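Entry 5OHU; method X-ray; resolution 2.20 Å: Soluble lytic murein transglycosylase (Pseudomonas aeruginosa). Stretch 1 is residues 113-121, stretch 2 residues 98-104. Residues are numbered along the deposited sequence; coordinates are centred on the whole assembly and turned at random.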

# COMPACT_ATOMS: atom_id res chain seq x y z
N LYS A 113 33.45 -10.53 -14.90
CA LYS A 113 33.34 -11.81 -14.21
C LYS A 113 32.93 -11.62 -12.75
O LYS A 113 32.12 -12.39 -12.22
CB LYS A 113 34.65 -12.59 -14.30
CG LYS A 113 34.94 -13.18 -15.67
CD LYS A 113 36.23 -14.01 -15.65
CE LYS A 113 36.45 -14.77 -16.95
NZ LYS A 113 37.17 -13.96 -17.97
N THR A 114 33.49 -10.61 -12.10
CA THR A 114 33.11 -10.30 -10.72
C THR A 114 31.72 -9.67 -10.66
O THR A 114 30.96 -9.93 -9.72
CB THR A 114 34.15 -9.38 -10.10
OG1 THR A 114 35.46 -9.92 -10.33
CG2 THR A 114 33.91 -9.24 -8.61
N PHE A 115 31.39 -8.82 -11.63
CA PHE A 115 30.05 -8.24 -11.69
C PHE A 115 28.98 -9.33 -11.70
O PHE A 115 28.06 -9.31 -10.87
CB PHE A 115 29.91 -7.35 -12.92
CG PHE A 115 28.55 -6.73 -13.06
CD1 PHE A 115 27.55 -7.38 -13.77
CD2 PHE A 115 28.28 -5.48 -12.53
CE1 PHE A 115 26.28 -6.81 -13.90
CE2 PHE A 115 27.03 -4.90 -12.65
CZ PHE A 115 26.02 -5.56 -13.35
N VAL A 116 29.08 -10.30 -12.62
CA VAL A 116 28.00 -11.28 -12.70
C VAL A 116 28.01 -12.22 -11.52
O VAL A 116 26.96 -12.80 -11.20
CB VAL A 116 27.98 -12.11 -14.00
CG1 VAL A 116 27.65 -11.23 -15.19
CG2 VAL A 116 29.27 -12.93 -14.22
N ASN A 117 29.13 -12.40 -10.84
CA ASN A 117 29.10 -13.24 -9.66
C ASN A 117 28.23 -12.61 -8.57
O ASN A 117 27.68 -13.32 -7.73
CB ASN A 117 30.51 -13.49 -9.12
CG ASN A 117 31.27 -14.53 -9.92
OD1 ASN A 117 30.70 -15.20 -10.79
ND2 ASN A 117 32.56 -14.68 -9.61
N TYR A 118 28.12 -11.29 -8.57
CA TYR A 118 27.44 -10.59 -7.50
C TYR A 118 26.19 -9.84 -7.92
O TYR A 118 25.49 -9.33 -7.03
CB TYR A 118 28.39 -9.62 -6.79
CG TYR A 118 29.35 -10.38 -5.93
CD1 TYR A 118 29.00 -10.73 -4.64
CD2 TYR A 118 30.55 -10.82 -6.43
CE1 TYR A 118 29.86 -11.47 -3.86
CE2 TYR A 118 31.41 -11.55 -5.67
CZ TYR A 118 31.06 -11.87 -4.38
OH TYR A 118 31.92 -12.61 -3.61
N TYR A 119 25.88 -9.76 -9.21
CA TYR A 119 24.66 -9.10 -9.65
C TYR A 119 23.43 -9.85 -9.15
O TYR A 119 23.25 -11.02 -9.46
CB TYR A 119 24.63 -8.98 -11.17
CG TYR A 119 23.25 -8.61 -11.66
CD1 TYR A 119 22.68 -7.40 -11.32
CD2 TYR A 119 22.51 -9.49 -12.43
CE1 TYR A 119 21.42 -7.07 -11.73
CE2 TYR A 119 21.24 -9.16 -12.86
CZ TYR A 119 20.70 -7.95 -12.51
OH TYR A 119 19.43 -7.60 -12.94
N ASP A 120 22.57 -9.14 -8.42
CA ASP A 120 21.33 -9.70 -7.88
C ASP A 120 20.13 -8.98 -8.46
O ASP A 120 19.85 -7.83 -8.07
CB ASP A 120 21.30 -9.56 -6.35
CG ASP A 120 20.14 -10.34 -5.72
OD1 ASP A 120 19.26 -10.84 -6.46
OD2 ASP A 120 20.14 -10.50 -4.49
N PRO A 121 19.35 -9.61 -9.34
CA PRO A 121 18.11 -8.97 -9.83
C PRO A 121 17.19 -8.51 -8.71
O PRO A 121 16.48 -7.51 -8.87
CB PRO A 121 17.45 -10.07 -10.65
CG PRO A 121 18.54 -11.01 -11.04
CD PRO A 121 19.61 -10.91 -9.98
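Stretch 2 (98-104) LKLRWLR

Stretch 2 is helical throughout, part of a longer helix, with backbone hydrogen bonds such as Leu103 N to Lys99 O (2.8 Å). It runs roughly antiparallel to helix 113-118 of stretch 1: the signed crossing angle is -156° and the axes approach to 10.1 Å. The backbones are in closest register at Phe115 and Leu103, whose CA atoms lie 5.7 Å apart. Tyr119 is the first residue after the helix to leave helical phi/psi (-65/124°).

Leu103 (chi1 m, chi2 m) is the most covered residue of the contact. Its CD1 packs 3.2 Å from Phe115 O and 3.3 Å from Phe115 CD2, and its CD2 lies 4.1 Å from Tyr118 CB. One turn back, Lys99 points toward stretch 1 and bonds to its backbone: Lys99 NZ donates a hydrogen bond to Tyr118 O (3.0 Å), a carbonyl at the helix's C-terminal end. The same NZ donates to water 1 (2.7 Å), which in turn donates to Asp120 OD2 (2.7 Å), so the ammonium reaches the carboxylate through solvent. Trp102 turns its edge to the face of Tyr118, Trp102 CZ3 to Tyr118 CD2 3.8 Å, with the six-membered ring of Trp102 and the ring of Tyr118 5.4 Å apart between centroids and their planes at 68°. Trp102 CH2 also meets Thr114 CG2 at 3.5 Å.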

# COMPACT_ATOMS: atom_id res chain seq x y z
N LEU A 98 25.91 -0.71 -0.82
CA LEU A 98 27.30 -1.08 -1.06
C LEU A 98 27.42 -1.91 -2.33
O LEU A 98 28.37 -1.73 -3.10
CB LEU A 98 27.86 -1.83 0.14
CG LEU A 98 29.26 -2.46 -0.02
CD1 LEU A 98 30.29 -1.45 -0.48
CD2 LEU A 98 29.72 -3.15 1.26
N LYS A 99 26.47 -2.82 -2.59
CA LYS A 99 26.59 -3.64 -3.79
C LYS A 99 26.36 -2.80 -5.03
O LYS A 99 27.04 -2.98 -6.05
CB LYS A 99 25.62 -4.82 -3.76
CG LYS A 99 25.86 -5.80 -2.61
CD LYS A 99 25.00 -7.07 -2.78
CE LYS A 99 25.45 -7.90 -4.00
NZ LYS A 99 24.79 -9.26 -4.08
N LEU A 100 25.38 -1.89 -4.97
CA LEU A 100 25.14 -0.99 -6.09
C LEU A 100 26.40 -0.24 -6.47
O LEU A 100 26.82 -0.24 -7.64
CB LEU A 100 24.01 -0.02 -5.74
CG LEU A 100 23.76 1.10 -6.74
CD1 LEU A 100 23.28 0.52 -8.05
CD2 LEU A 100 22.75 2.10 -6.17
N ARG A 101 27.03 0.40 -5.49
CA ARG A 101 28.23 1.19 -5.74
C ARG A 101 29.38 0.34 -6.25
O ARG A 101 30.06 0.71 -7.22
CB ARG A 101 28.64 1.90 -4.46
CG ARG A 101 27.92 3.17 -4.27
CD ARG A 101 27.84 3.50 -2.83
NE ARG A 101 26.90 4.61 -2.67
CZ ARG A 101 26.50 5.08 -1.51
NH1 ARG A 101 26.94 4.51 -0.40
NH2 ARG A 101 25.64 6.09 -1.48
N TRP A 102 29.63 -0.80 -5.62
CA TRP A 102 30.71 -1.66 -6.06
C TRP A 102 30.46 -2.22 -7.46
O TRP A 102 31.33 -2.14 -8.33
CB TRP A 102 30.91 -2.78 -5.06
CG TRP A 102 32.11 -3.57 -5.31
CD1 TRP A 102 33.37 -3.11 -5.53
CD2 TRP A 102 32.18 -5.00 -5.38
NE1 TRP A 102 34.22 -4.16 -5.74
CE2 TRP A 102 33.51 -5.34 -5.65
CE3 TRP A 102 31.23 -6.02 -5.25
CZ2 TRP A 102 33.94 -6.65 -5.78
CZ3 TRP A 102 31.65 -7.32 -5.38
CH2 TRP A 102 33.00 -7.63 -5.63
N LEU A 103 29.26 -2.77 -7.70
CA LEU A 103 28.96 -3.34 -9.02
C LEU A 103 29.09 -2.29 -10.12
O LEU A 103 29.53 -2.59 -11.24
CB LEU A 103 27.56 -3.97 -9.04
CG LEU A 103 27.34 -5.38 -8.45
CD1 LEU A 103 27.72 -6.48 -9.41
CD2 LEU A 103 28.16 -5.59 -7.20
N ARG A 104 28.73 -1.04 -9.81
CA ARG A 104 28.97 0.07 -10.73
C ARG A 104 30.46 0.21 -11.05
O ARG A 104 30.85 0.25 -12.23
CB ARG A 104 28.41 1.34 -10.08
CG ARG A 104 28.22 2.53 -10.94
CD ARG A 104 27.84 3.73 -10.05
NE ARG A 104 26.42 3.80 -9.73
CZ ARG A 104 25.94 4.22 -8.56
NH1 ARG A 104 26.77 4.58 -7.58
NH2 ARG A 104 24.63 4.28 -8.36
O HOH W 1 22.18 -9.23 -3.22